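Probable glutathione S-transferase (Bordetella bronchiseptica RB50, PDB 3H1N) probably conjugates glutathione to electrophilic compounds, as expected of a dimeric glutathione S-transferase. Local coordinates at residues Phe238-Gly241 / Ile242-Tyr246; Ala149-Phe152 / Arg153-Met157; Glu124-Asp127 / Val128-Val132; Arg227-Leu230 / Ala231-Arg234; Phe160-Tyr163 / Phe164-Leu168. All blocks are in the same frame, centred on the assembly; numbering follows the deposited sequence.

Contact 1 of 5, residues Phe238-Gly241 / Ile242-Tyr246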
loop_
_atom_site.group_PDB
_atom_site.type_symbol
_atom_site.label_atom_id
_atom_site.label_comp_id
_atom_site.label_asym_id
_atom_site.label_seq_id
_atom_site.Cartn_x
_atom_site.Cartn_y
_atom_site.Cartn_z
ATOM N N PHE B 238 -7.349 6.818 -20.605
ATOM C CA PHE B 238 -6.808 7.722 -19.593
ATOM C C PHE B 238 -7.282 9.135 -19.915
ATOM O O PHE B 238 -7.566 9.457 -21.070
ATOM C CB PHE B 238 -5.277 7.685 -19.573
ATOM C CG PHE B 238 -4.693 6.313 -19.342
ATOM C CD1 PHE B 238 -4.737 5.730 -18.078
ATOM C CD2 PHE B 238 -4.093 5.611 -20.387
ATOM C CE1 PHE B 238 -4.190 4.456 -17.852
ATOM C CE2 PHE B 238 -3.535 4.336 -20.174
ATOM C CZ PHE B 238 -3.591 3.762 -18.903
ATOM N N GLY B 239 -7.393 9.963 -18.888
ATOM C CA GLY B 239 -7.809 11.347 -19.056
ATOM C C GLY B 239 -7.332 12.134 -17.855
ATOM O O GLY B 239 -6.144 12.410 -17.719
ATOM N N ASP B 240 -8.253 12.483 -16.977
ATOM C CA ASP B 240 -7.881 13.246 -15.791
ATOM C C ASP B 240 -8.012 12.416 -14.531
ATOM O O ASP B 240 -8.590 12.847 -13.530
ATOM C CB ASP B 240 -8.660 14.558 -15.729
ATOM C CG ASP B 240 -8.305 15.471 -16.877
ATOM O OD1 ASP B 240 -7.327 16.244 -16.758
ATOM O OD2 ASP B 240 -8.976 15.378 -17.922
ATOM N N GLY B 241 -7.434 11.222 -14.595
ATOM C CA GLY B 241 -7.366 10.328 -13.448
ATOM C C GLY B 241 -5.988 10.352 -12.834
ATOM O O GLY B 241 -5.423 11.419 -12.599
ATOM N N ILE B 242 -5.449 9.162 -12.587
ATOM C CA ILE B 242 -4.113 8.968 -12.017
ATOM C C ILE B 242 -3.020 9.303 -13.034
ATOM O O ILE B 242 -2.121 10.090 -12.736
ATOM C CB ILE B 242 -3.946 7.501 -11.531
ATOM C CG1 ILE B 242 -4.817 7.265 -10.296
ATOM C CG2 ILE B 242 -2.455 7.154 -11.232
ATOM C CD1 ILE B 242 -4.875 5.830 -9.879
ATOM N N PHE B 243 -3.126 8.707 -14.230
ATOM C CA PHE B 243 -2.139 8.859 -15.305
ATOM C C PHE B 243 -2.574 9.975 -16.267
ATOM O O PHE B 243 -3.537 9.824 -17.024
ATOM C CB PHE B 243 -1.927 7.523 -16.048
ATOM C CG PHE B 243 -1.488 6.386 -15.143
ATOM C CD1 PHE B 243 -0.162 6.285 -14.732
ATOM C CD2 PHE B 243 -2.407 5.421 -14.700
ATOM C CE1 PHE B 243 0.264 5.240 -13.905
ATOM C CE2 PHE B 243 -1.996 4.372 -13.862
ATOM C CZ PHE B 243 -0.657 4.284 -13.458
ATOM N N ARG B 244 -1.891 11.114 -16.188
ATOM C CA ARG B 244 -2.288 12.300 -16.932
ATOM C C ARG B 244 -1.151 12.768 -17.810
ATOM O O ARG B 244 -0.018 12.925 -17.350
ATOM C CB ARG B 244 -2.700 13.445 -15.999
ATOM C CG ARG B 244 -3.899 13.160 -15.091
ATOM C CD ARG B 244 -4.300 14.420 -14.346
ATOM N NE ARG B 244 -5.376 14.204 -13.383
ATOM C CZ ARG B 244 -6.015 15.186 -12.736
ATOM N NH1 ARG B 244 -5.729 16.457 -12.985
ATOM N NH2 ARG B 244 -6.969 14.896 -11.856
ATOM N N HIS B 245 -1.457 13.015 -19.073
ATOM C CA HIS B 245 -0.443 13.533 -19.984
ATOM C C HIS B 245 -0.347 15.061 -19.927
ATOM O O HIS B 245 -1.169 15.770 -20.502
ATOM C CB HIS B 245 -0.696 13.056 -21.419
ATOM C CG HIS B 245 0.258 13.640 -22.416
ATOM N ND1 HIS B 245 1.619 13.667 -22.209
ATOM C CD2 HIS B 245 0.046 14.245 -23.607
ATOM C CE1 HIS B 245 2.208 14.256 -23.233
ATOM N NE2 HIS B 245 1.276 14.607 -24.100
ATOM N N TYR B 246 0.680 15.553 -19.237
ATOM C CA TYR B 246 1.018 16.968 -19.209
ATOM C C TYR B 246 2.395 17.129 -19.858
ATOM O O TYR B 246 3.390 16.688 -19.301
ATOM C CB TYR B 246 1.073 17.455 -17.752
ATOM C CG TYR B 246 -0.271 17.494 -17.059
ATOM C CD1 TYR B 246 -1.332 18.238 -17.590
ATOM C CD2 TYR B 246 -0.476 16.808 -15.861
ATOM C CE1 TYR B 246 -2.573 18.284 -16.948
ATOM C CE2 TYR B 246 -1.711 16.854 -15.203
ATOM C CZ TYR B 246 -2.753 17.595 -15.750
ATOM O OH TYR B 246 -3.968 17.643 -15.101
HETATM O O HOH W 1 -6.120 9.300 -16.359
HETATM O O HOH W 2 -4.244 12.439 -19.840
#
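R244 reaches back across the turn to G241 and grips its carbonyl. The bond from R244 NE to G241 O measures 2.9 Å, lies close to the guanidinium plane and meets a lone pair in the carbonyl plane. The extended chain from CG to NE carries the guanidinium there, with D240 CB over the centre of one of its faces and Y246 OH bound at its edge by R244 NH1 at 3.0 Å. On the packed side, F238 and F243 lie alongside each other, CE1 of F238 3.7 Å from CD2 of F243 with the ring planes at 76°; F243 also rests on T122 and A125 of helix 105-127. The D240 side is looser and more exposed: its OD1 stays 4.1 Å from R244 NH1, well out of the guanidinium plane. One water joins G239 N, G241 N and F243 O, another G239 O and H245 N. Thus R244 holds one carbonyl and two waters bridge further backbone atoms, while the D240 carboxylate probably contributes only charge attraction.

Contact 2 of 5, residues Ala149-Phe152 / Arg153-Met157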
loop_
_atom_site.group_PDB
_atom_site.type_symbol
_atom_site.label_atom_id
_atom_site.label_comp_id
_atom_site.label_asym_id
_atom_site.label_seq_id
_atom_site.Cartn_x
_atom_site.Cartn_y
_atom_site.Cartn_z
ATOM N N ALA B 149 8.059 16.250 -10.876
ATOM C CA ALA B 149 8.218 15.531 -12.135
ATOM C C ALA B 149 9.679 15.251 -12.502
ATOM O O ALA B 149 10.008 14.156 -12.980
ATOM C CB ALA B 149 7.496 16.275 -13.298
ATOM N N ALA B 150 10.553 16.225 -12.247
ATOM C CA ALA B 150 11.970 16.050 -12.544
ATOM C C ALA B 150 12.538 14.856 -11.769
ATOM O O ALA B 150 13.254 14.054 -12.341
ATOM C CB ALA B 150 12.765 17.326 -12.271
ATOM N N ASP B 151 12.179 14.711 -10.497
ATOM C CA ASP B 151 12.622 13.549 -9.708
ATOM C C ASP B 151 11.952 12.234 -10.136
ATOM O O ASP B 151 12.594 11.177 -10.178
ATOM C CB ASP B 151 12.400 13.792 -8.212
ATOM C CG ASP B 151 12.994 12.681 -7.343
ATOM O OD1 ASP B 151 14.225 12.458 -7.408
ATOM O OD2 ASP B 151 12.228 12.021 -6.602
ATOM N N PHE B 152 10.664 12.295 -10.450
ATOM C CA PHE B 152 9.931 11.091 -10.809
ATOM C C PHE B 152 10.539 10.531 -12.105
ATOM O O PHE B 152 10.818 9.326 -12.205
ATOM C CB PHE B 152 8.440 11.407 -10.980
ATOM C CG PHE B 152 7.577 10.199 -11.341
ATOM C CD1 PHE B 152 7.357 9.179 -10.418
ATOM C CD2 PHE B 152 6.963 10.107 -12.587
ATOM C CE1 PHE B 152 6.557 8.072 -10.730
ATOM C CE2 PHE B 152 6.145 9.005 -12.917
ATOM C CZ PHE B 152 5.944 7.987 -11.995
ATOM N N ARG B 153 10.790 11.413 -13.071
ATOM C CA ARG B 153 11.390 10.981 -14.354
ATOM C C ARG B 153 12.817 10.485 -14.155
ATOM O O ARG B 153 13.182 9.443 -14.695
ATOM C CB ARG B 153 11.435 12.107 -15.411
ATOM C CG ARG B 153 10.103 12.546 -16.018
ATOM C CD ARG B 153 10.296 13.576 -17.158
ATOM N NE ARG B 153 11.381 14.537 -16.890
ATOM C CZ ARG B 153 11.235 15.716 -16.281
ATOM N NH1 ARG B 153 12.291 16.485 -16.078
ATOM N NH2 ARG B 153 10.042 16.136 -15.875
ATOM N N GLU B 154 13.610 11.244 -13.400
ATOM C CA GLU B 154 15.062 11.033 -13.291
ATOM C C GLU B 154 15.433 9.849 -12.397
ATOM O O GLU B 154 16.323 9.066 -12.733
ATOM C CB GLU B 154 15.778 12.304 -12.787
ATOM C CG GLU B 154 15.838 13.470 -13.788
ATOM C CD GLU B 154 16.309 14.794 -13.153
ATOM O OE1 GLU B 154 16.839 14.784 -12.018
ATOM O OE2 GLU B 154 16.149 15.853 -13.791
ATOM N N THR B 155 14.780 9.722 -11.245
ATOM C CA THR B 155 15.173 8.667 -10.319
ATOM C C THR B 155 14.124 7.576 -10.100
ATOM O O THR B 155 14.468 6.400 -10.020
ATOM C CB THR B 155 15.635 9.229 -8.953
ATOM O OG1 THR B 155 14.501 9.689 -8.219
ATOM C CG2 THR B 155 16.613 10.376 -9.128
ATOM N N ARG B 156 12.854 7.955 -10.002
ATOM C CA ARG B 156 11.809 7.019 -9.543
ATOM C C ARG B 156 11.393 6.027 -10.613
ATOM O O ARG B 156 11.418 4.811 -10.395
ATOM C CB ARG B 156 10.583 7.783 -9.019
ATOM C CG ARG B 156 10.897 8.752 -7.878
ATOM C CD ARG B 156 11.570 8.058 -6.691
ATOM N NE ARG B 156 10.659 7.150 -5.991
ATOM C CZ ARG B 156 11.046 6.216 -5.124
ATOM N NH1 ARG B 156 12.337 6.027 -4.872
ATOM N NH2 ARG B 156 10.145 5.431 -4.554
HETATM N N MSE B 157 11.030 6.550 -11.779
HETATM C CA MSE B 157 10.615 5.707 -12.898
HETATM C C MSE B 157 11.664 4.634 -13.246
HETATM O O MSE B 157 11.321 3.451 -13.332
HETATM C CB MSE B 157 10.235 6.547 -14.131
HETATM C CG MSE B 157 8.862 7.200 -14.008
HETATM SE SE MSE B 157 8.411 8.382 -15.491
HETATM C CE MSE B 157 8.481 7.119 -16.944
#
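F152 and M157, a selenomethionine, make the main apolar contact, five residues apart across a wider pi-type turn. CG of M157 sits over one face of the F152 ring, 3.7 Å from its centroid and 21° off the normal, a CH-pi contact. The selenium approaches more obliquely, 4.2 Å from the same centroid, and completes a Met-aromatic pair. With CG of F152 anti to the backbone N (chi1 -179°), the ring leans off the helix toward L121 and A125 of helix 105-127, whereas M157 packs on helix 200-206.

Among the polar side chains, T155 OG1 lies 2.9 Å from D151 OD1 and 3.1 Å from D151 O, and its one proton could serve either acceptor. The guanidinium of R153 folds back with A149 O over one face, and its NH2 is bonded to L249 O. R156 directs its NH2 into a salt bridge with E124.

The backbone bonds change register here. R153 N to A149 O, at 2.9 Å, is an ordinary i to i+4 bond, but D151 O accepts from both T155 N and R156 N, the latter at 3.2 Å, and M157 N binds F152 O at 2.8 Å. The bonds of R156 N and M157 N, both i to i+5, mark the pi-type turn within helix 142-167, a long helix of the all-helical C-terminal domain of glutathione S-transferases.

Contact 3 of 5, residues Glu124-Asp127 / Val128-Val132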
loop_
_atom_site.group_PDB
_atom_site.type_symbol
_atom_site.label_atom_id
_atom_site.label_comp_id
_atom_site.label_asym_id
_atom_site.label_seq_id
_atom_site.Cartn_x
_atom_site.Cartn_y
_atom_site.Cartn_z
ATOM N N GLU B 124 2.672 7.409 -7.007
ATOM C CA GLU B 124 3.682 8.402 -7.394
ATOM C C GLU B 124 3.327 9.031 -8.734
ATOM O O GLU B 124 3.542 10.229 -8.922
ATOM C CB GLU B 124 5.107 7.818 -7.396
ATOM C CG GLU B 124 5.613 7.510 -5.993
ATOM C CD GLU B 124 7.121 7.233 -5.903
ATOM O OE1 GLU B 124 7.893 7.726 -6.749
ATOM O OE2 GLU B 124 7.541 6.554 -4.935
ATOM N N ALA B 125 2.750 8.244 -9.642
ATOM C CA ALA B 125 2.293 8.779 -10.937
ATOM C C ALA B 125 1.149 9.789 -10.769
ATOM O O ALA B 125 0.953 10.677 -11.624
ATOM C CB ALA B 125 1.901 7.644 -11.889
ATOM N N HIS B 126 0.384 9.641 -9.686
ATOM C CA HIS B 126 -0.677 10.590 -9.364
ATOM C C HIS B 126 -0.102 11.805 -8.671
ATOM O O HIS B 126 -0.448 12.952 -8.979
ATOM C CB HIS B 126 -1.727 9.959 -8.455
ATOM C CG HIS B 126 -2.675 10.955 -7.869
ATOM N ND1 HIS B 126 -2.488 11.503 -6.618
ATOM C CD2 HIS B 126 -3.794 11.527 -8.368
ATOM C CE1 HIS B 126 -3.463 12.357 -6.365
ATOM N NE2 HIS B 126 -4.269 12.389 -7.409
ATOM N N ASP B 127 0.762 11.546 -7.701
ATOM C CA ASP B 127 1.298 12.609 -6.881
ATOM C C ASP B 127 2.228 13.546 -7.669
ATOM O O ASP B 127 2.487 14.647 -7.222
ATOM C CB ASP B 127 1.985 12.023 -5.652
ATOM C CG ASP B 127 0.996 11.444 -4.636
ATOM O OD1 ASP B 127 -0.239 11.469 -4.856
ATOM O OD2 ASP B 127 1.463 10.989 -3.574
ATOM N N VAL B 128 2.695 13.142 -8.858
ATOM C CA VAL B 128 3.548 14.021 -9.659
ATOM C C VAL B 128 2.793 15.315 -10.029
ATOM O O VAL B 128 3.383 16.389 -10.064
ATOM C CB VAL B 128 4.107 13.300 -10.926
ATOM C CG1 VAL B 128 3.097 13.308 -12.064
ATOM C CG2 VAL B 128 5.403 13.949 -11.375
ATOM N N HIS B 129 1.489 15.192 -10.301
ATOM C CA HIS B 129 0.649 16.339 -10.676
ATOM C C HIS B 129 -0.210 16.871 -9.542
ATOM O O HIS B 129 -0.784 17.955 -9.664
ATOM C CB HIS B 129 -0.198 16.071 -11.936
ATOM C CG HIS B 129 -0.991 14.797 -11.894
ATOM N ND1 HIS B 129 -2.116 14.645 -11.109
ATOM C CD2 HIS B 129 -0.847 13.633 -12.573
ATOM C CE1 HIS B 129 -2.620 13.434 -11.294
ATOM N NE2 HIS B 129 -1.864 12.799 -12.174
ATOM N N HIS B 130 -0.275 16.125 -8.439
ATOM C CA HIS B 130 -0.911 16.593 -7.213
ATOM C C HIS B 130 0.026 16.460 -6.009
ATOM O O HIS B 130 -0.289 15.754 -5.036
ATOM C CB HIS B 130 -2.244 15.875 -6.953
ATOM C CG HIS B 130 -3.321 16.282 -7.903
ATOM N ND1 HIS B 130 -4.414 17.026 -7.521
ATOM C CD2 HIS B 130 -3.450 16.075 -9.236
ATOM C CE1 HIS B 130 -5.173 17.258 -8.580
ATOM N NE2 HIS B 130 -4.612 16.688 -9.632
ATOM N N PRO B 131 1.175 17.153 -6.060
ATOM C CA PRO B 131 2.188 17.008 -5.010
ATOM C C PRO B 131 1.831 17.698 -3.705
ATOM O O PRO B 131 2.391 17.347 -2.651
ATOM C CB PRO B 131 3.427 17.666 -5.633
ATOM C CG PRO B 131 2.853 18.681 -6.603
ATOM C CD PRO B 131 1.648 17.999 -7.173
ATOM N N VAL B 132 0.928 18.682 -3.768
ATOM C CA VAL B 132 0.518 19.427 -2.573
ATOM C C VAL B 132 -0.726 18.789 -1.939
ATOM O O VAL B 132 -0.762 18.547 -0.723
ATOM C CB VAL B 132 0.272 20.946 -2.874
ATOM C CG1 VAL B 132 -0.246 21.686 -1.631
ATOM C CG2 VAL B 132 1.542 21.625 -3.425
HETATM O O HOH W 3 -1.558 13.738 -3.615
#
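H126 and D127, at the C-terminal end of helix 105-127, meet the chain that leaves it, and H126, H129 and H130 form an aromatic cluster in the helical domain of this glutathione S-transferase fold. H126 is central. Its CG stands anti to the backbone N (chi1 168°), which places the ring beside both later histidines. H129 turns an edge toward the H126 face in an offset edge-to-face pair with planes at 76°, CE1 of H129 lying 3.7 Å from CD2 of H126. The H130 ring plane is within 14° of that of H126, but the rings are slid apart and barely overlap; H130 CB comes 3.8 Å from H126 CE1. The H126 carbonyl accepts from the backbone N of both H129 and H130 and also lies over the centre of the H129 ring, whose NE2 is bonded to I242 O. D127 fixes the rotation of the H126 imidazole: ND1 donates to D127 OD1 at 2.9 Å, close to the ring plane. The buried V128 packs against A149 of helix 142-167. One water ties the end of the helix to the loop, donating 2.9 Å to D127 OD1 and 2.8 Å to H130 O.

Contact 4 of 5, residues Arg227-Leu230 / Ala231-Arg234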
loop_
_atom_site.group_PDB
_atom_site.type_symbol
_atom_site.label_atom_id
_atom_site.label_comp_id
_atom_site.label_asym_id
_atom_site.label_seq_id
_atom_site.Cartn_x
_atom_site.Cartn_y
_atom_site.Cartn_z
ATOM N N ARG B 227 -8.754 -9.945 -24.759
ATOM C CA ARG B 227 -9.032 -9.397 -26.087
ATOM C C ARG B 227 -10.355 -8.625 -26.149
ATOM O O ARG B 227 -10.387 -7.473 -26.596
ATOM C CB ARG B 227 -9.011 -10.521 -27.144
ATOM C CG ARG B 227 -8.956 -10.065 -28.617
ATOM C CD ARG B 227 -7.573 -9.528 -29.021
ATOM N NE ARG B 227 -6.466 -10.406 -28.617
ATOM C CZ ARG B 227 -5.955 -11.385 -29.361
ATOM N NH1 ARG B 227 -4.952 -12.110 -28.879
ATOM N NH2 ARG B 227 -6.437 -11.645 -30.583
ATOM N N GLY B 228 -11.433 -9.273 -25.707
ATOM C CA GLY B 228 -12.765 -8.684 -25.721
ATOM C C GLY B 228 -12.823 -7.401 -24.916
ATOM O O GLY B 228 -13.279 -6.374 -25.432
ATOM N N TYR B 229 -12.342 -7.466 -23.668
ATOM C CA TYR B 229 -12.349 -6.315 -22.743
ATOM C C TYR B 229 -11.598 -5.079 -23.263
ATOM O O TYR B 229 -12.110 -3.956 -23.197
ATOM C CB TYR B 229 -11.829 -6.694 -21.341
ATOM C CG TYR B 229 -11.710 -5.475 -20.457
ATOM C CD1 TYR B 229 -10.459 -4.994 -20.060
ATOM C CD2 TYR B 229 -12.848 -4.759 -20.068
ATOM C CE1 TYR B 229 -10.348 -3.842 -19.244
ATOM C CE2 TYR B 229 -12.746 -3.613 -19.266
ATOM C CZ TYR B 229 -11.507 -3.160 -18.870
ATOM O OH TYR B 229 -11.442 -2.020 -18.099
ATOM N N LEU B 230 -10.393 -5.291 -23.786
ATOM C CA LEU B 230 -9.548 -4.178 -24.226
ATOM C C LEU B 230 -10.084 -3.505 -25.490
ATOM O O LEU B 230 -9.687 -2.387 -25.805
ATOM C CB LEU B 230 -8.094 -4.627 -24.414
ATOM C CG LEU B 230 -7.363 -5.168 -23.177
ATOM C CD1 LEU B 230 -6.034 -5.811 -23.571
ATOM C CD2 LEU B 230 -7.164 -4.097 -22.089
ATOM N N ALA B 231 -11.012 -4.169 -26.172
ATOM C CA ALA B 231 -11.633 -3.632 -27.388
ATOM C C ALA B 231 -13.068 -3.157 -27.133
ATOM O O ALA B 231 -13.752 -2.707 -28.049
ATOM C CB ALA B 231 -11.603 -4.680 -28.493
ATOM N N SER B 232 -13.509 -3.247 -25.877
ATOM C CA SER B 232 -14.890 -2.937 -25.494
ATOM C C SER B 232 -15.063 -1.480 -25.062
ATOM O O SER B 232 -14.082 -0.750 -24.901
ATOM C CB SER B 232 -15.320 -3.848 -24.339
ATOM O OG SER B 232 -14.657 -3.462 -23.142
ATOM N N ASP B 233 -16.318 -1.079 -24.863
ATOM C CA ASP B 233 -16.665 0.215 -24.267
ATOM C C ASP B 233 -16.377 0.248 -22.778
ATOM O O ASP B 233 -16.423 1.311 -22.155
ATOM C CB ASP B 233 -18.149 0.510 -24.483
ATOM C CG ASP B 233 -18.502 0.671 -25.942
ATOM O OD1 ASP B 233 -17.567 0.825 -26.761
ATOM O OD2 ASP B 233 -19.708 0.652 -26.273
ATOM N N ARG B 234 -16.098 -0.917 -22.206
ATOM C CA ARG B 234 -15.833 -1.022 -20.764
ATOM C C ARG B 234 -14.438 -0.528 -20.367
ATOM O O ARG B 234 -14.184 -0.243 -19.185
ATOM C CB ARG B 234 -16.045 -2.461 -20.283
ATOM C CG ARG B 234 -17.452 -2.997 -20.535
ATOM C CD ARG B 234 -17.689 -4.317 -19.784
ATOM N NE ARG B 234 -16.732 -5.370 -20.144
ATOM C CZ ARG B 234 -16.668 -5.955 -21.341
ATOM N NH1 ARG B 234 -17.487 -5.593 -22.314
ATOM N NH2 ARG B 234 -15.766 -6.899 -21.568
HETATM O O HOH W 4 -11.727 -0.367 -25.753
#
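Y229 and R234 cross at a slant, the ring and guanidinium planes 47° apart. CB of R234 comes up at the edge of the tyrosine ring, 3.6 Å from Y229 CE2, and NE also lies near the ring plane, so the arginine passes along the rim and does not stack on a face. A bend at chi3 (-58°) brings NH2 back toward the helix, 3.7 Å from Y229 CA. S232 OG lies 3.6 Å above the guanidinium plane, over its centre. That hydroxyl donates to Y229 O at 2.6 Å, a short bond, and accepts from R234 N at 3.1 Å, which defines an ST turn. Y229 O is gripped a second time by S232 N, which approaches from well above the carbonyl plane, and A231 N bonds to G228 O. A water bridges L230 O and S232 O. Polar atoms of both main side chains are bonded to helix 34-43: Y229 OH to E35, and R234 NE to E42 in a salt bridge. The serine thus satisfies backbone groups on both sides of the turn, while two glutamates tie the Y229 hydroxyl and the R234 guanidinium to the N-terminal domain.

Contact 5 of 5, residues Phe160-Tyr163 / Phe164-Leu168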
loop_
_atom_site.group_PDB
_atom_site.type_symbol
_atom_site.label_atom_id
_atom_site.label_comp_id
_atom_site.label_asym_id
_atom_site.label_seq_id
_atom_site.Cartn_x
_atom_site.Cartn_y
_atom_site.Cartn_z
ATOM N N PHE B 160 11.843 1.832 -10.189
ATOM C CA PHE B 160 10.734 0.884 -10.288
ATOM C C PHE B 160 10.846 -0.019 -11.512
ATOM O O PHE B 160 10.646 -1.219 -11.401
ATOM C CB PHE B 160 9.410 1.629 -10.344
ATOM C CG PHE B 160 8.948 2.147 -9.015
ATOM C CD1 PHE B 160 8.453 1.267 -8.049
ATOM C CD2 PHE B 160 8.972 3.505 -8.742
ATOM C CE1 PHE B 160 7.987 1.724 -6.843
ATOM C CE2 PHE B 160 8.523 3.988 -7.500
ATOM C CZ PHE B 160 8.037 3.099 -6.551
HETATM N N MSE B 161 11.153 0.552 -12.679
HETATM C CA MSE B 161 11.195 -0.252 -13.893
HETATM C C MSE B 161 12.319 -1.292 -13.860
HETATM O O MSE B 161 12.106 -2.460 -14.234
HETATM C CB MSE B 161 11.250 0.633 -15.149
HETATM C CG MSE B 161 9.909 1.344 -15.386
HETATM SE SE MSE B 161 9.942 2.619 -16.830
HETATM C CE MSE B 161 9.774 1.384 -18.299
ATOM N N GLN B 162 13.499 -0.874 -13.404
ATOM C CA GLN B 162 14.625 -1.799 -13.206
ATOM C C GLN B 162 14.253 -2.908 -12.229
ATOM O O GLN B 162 14.600 -4.070 -12.439
ATOM C CB GLN B 162 15.876 -1.067 -12.701
ATOM C CG GLN B 162 17.179 -1.904 -12.782
ATOM C CD GLN B 162 17.614 -2.193 -14.217
ATOM O OE1 GLN B 162 17.104 -3.104 -14.867
ATOM N NE2 GLN B 162 18.563 -1.414 -14.711
ATOM N N TYR B 163 13.540 -2.545 -11.168
ATOM C CA TYR B 163 13.079 -3.529 -10.191
ATOM C C TYR B 163 12.211 -4.597 -10.853
ATOM O O TYR B 163 12.475 -5.795 -10.689
ATOM C CB TYR B 163 12.360 -2.867 -9.005
ATOM C CG TYR B 163 11.825 -3.880 -8.025
ATOM C CD1 TYR B 163 12.684 -4.544 -7.142
ATOM C CD2 TYR B 163 10.466 -4.197 -7.997
ATOM C CE1 TYR B 163 12.203 -5.500 -6.251
ATOM C CE2 TYR B 163 9.973 -5.144 -7.096
ATOM C CZ TYR B 163 10.850 -5.775 -6.221
ATOM O OH TYR B 163 10.354 -6.719 -5.356
ATOM N N PHE B 164 11.222 -4.175 -11.644
ATOM C CA PHE B 164 10.385 -5.142 -12.344
ATOM C C PHE B 164 11.145 -5.959 -13.370
ATOM O O PHE B 164 10.897 -7.160 -13.500
ATOM C CB PHE B 164 9.099 -4.503 -12.886
ATOM C CG PHE B 164 8.237 -3.938 -11.783
ATOM C CD1 PHE B 164 7.776 -4.774 -10.765
ATOM C CD2 PHE B 164 7.925 -2.584 -11.737
ATOM C CE1 PHE B 164 7.004 -4.260 -9.699
ATOM C CE2 PHE B 164 7.137 -2.062 -10.674
ATOM C CZ PHE B 164 6.686 -2.903 -9.673
ATOM N N GLU B 165 12.114 -5.334 -14.036
ATOM C CA GLU B 165 12.990 -6.058 -14.950
ATOM C C GLU B 165 13.724 -7.221 -14.260
ATOM O O GLU B 165 13.873 -8.305 -14.838
ATOM C CB GLU B 165 13.995 -5.110 -15.614
ATOM C CG GLU B 165 14.851 -5.770 -16.719
ATOM C CD GLU B 165 14.060 -6.118 -17.976
ATOM O OE1 GLU B 165 12.888 -5.715 -18.072
ATOM O OE2 GLU B 165 14.608 -6.801 -18.877
ATOM N N GLN B 166 14.184 -6.983 -13.036
ATOM C CA GLN B 166 14.886 -8.011 -12.253
ATOM C C GLN B 166 13.940 -9.060 -11.685
ATOM O O GLN B 166 14.261 -10.244 -11.691
ATOM C CB GLN B 166 15.748 -7.392 -11.136
ATOM C CG GLN B 166 16.827 -6.406 -11.631
ATOM C CD GLN B 166 17.535 -6.856 -12.921
ATOM O OE1 GLN B 166 17.383 -6.231 -13.978
ATOM N NE2 GLN B 166 18.309 -7.927 -12.834
ATOM N N ALA B 167 12.763 -8.625 -11.233
ATOM C CA ALA B 167 11.719 -9.526 -10.736
ATOM C C ALA B 167 11.311 -10.551 -11.798
ATOM O O ALA B 167 10.946 -11.686 -11.463
ATOM C CB ALA B 167 10.510 -8.723 -10.276
ATOM N N LEU B 168 11.381 -10.134 -13.065
ATOM C CA LEU B 168 11.085 -10.985 -14.228
ATOM C C LEU B 168 12.241 -11.881 -14.689
ATOM O O LEU B 168 12.091 -12.621 -15.662
ATOM C CB LEU B 168 10.627 -10.124 -15.416
ATOM C CG LEU B 168 9.256 -9.464 -15.273
ATOM C CD1 LEU B 168 9.068 -8.321 -16.276
ATOM C CD2 LEU B 168 8.156 -10.505 -15.416
#
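The last turns of helix 142-167, part of the helical C-terminal domain, set F160, Y163 and F164 on a common aromatic flank. Y163 and F164 form an edge-to-face pair with centroids 5.5 Å apart and planes at 69°. CD2 of Y163 stands over one face of F164, offset toward the rim, and lies 3.9 Å from F164 CE1. CG of Y163 is anti to the backbone N (chi1 177°), that of F164 anti to the carbonyl carbon, consistent with this meeting. F164 also folds along the preceding turn, its CD2 3.1 Å from F160 O and its CE2 4.3 Å from F160 CB. That F160 carbonyl accepts the F164 backbone N at 3.0 Å, and the regular i to i+4 pattern runs on to A167 N, 2.9 Å from Y163 O. On the flank facing helix 211-221, the E165 carboxylate bonds to the backbone N of R212 and L213. F164 packs on T117 and I118 of helix 105-127, while F160 stacks with F72 of the second subunit and Y163 OH is hydrogen-bonded to P70 O of that subunit, so this helix end packs on its own bundle and forms part of the dimer interface.

Overall arrangement
Along the chain the order is contact 3, contact 2, contact 5, contact 4 and contact 1. Contacts 2 and 5 share helix 142-167, their centres 16 Å apart, and contact 3 ends helix 105-127, which precedes it. Contacts 2 and 3 touch directly, their centres 12 Å apart. Contact 1, in the C-terminal tail, also touches contact 3, 11 Å away between centres. Contact 4 lies furthest out, its centre 20 Å from that of contact 1, whose segments follow it in the chain, and 28 to 32 Å from the other centres. The chain thus runs from contact 4 by way of contact 1 back to contact 3, while contacts 2, 3 and 5 all reach the second subunit.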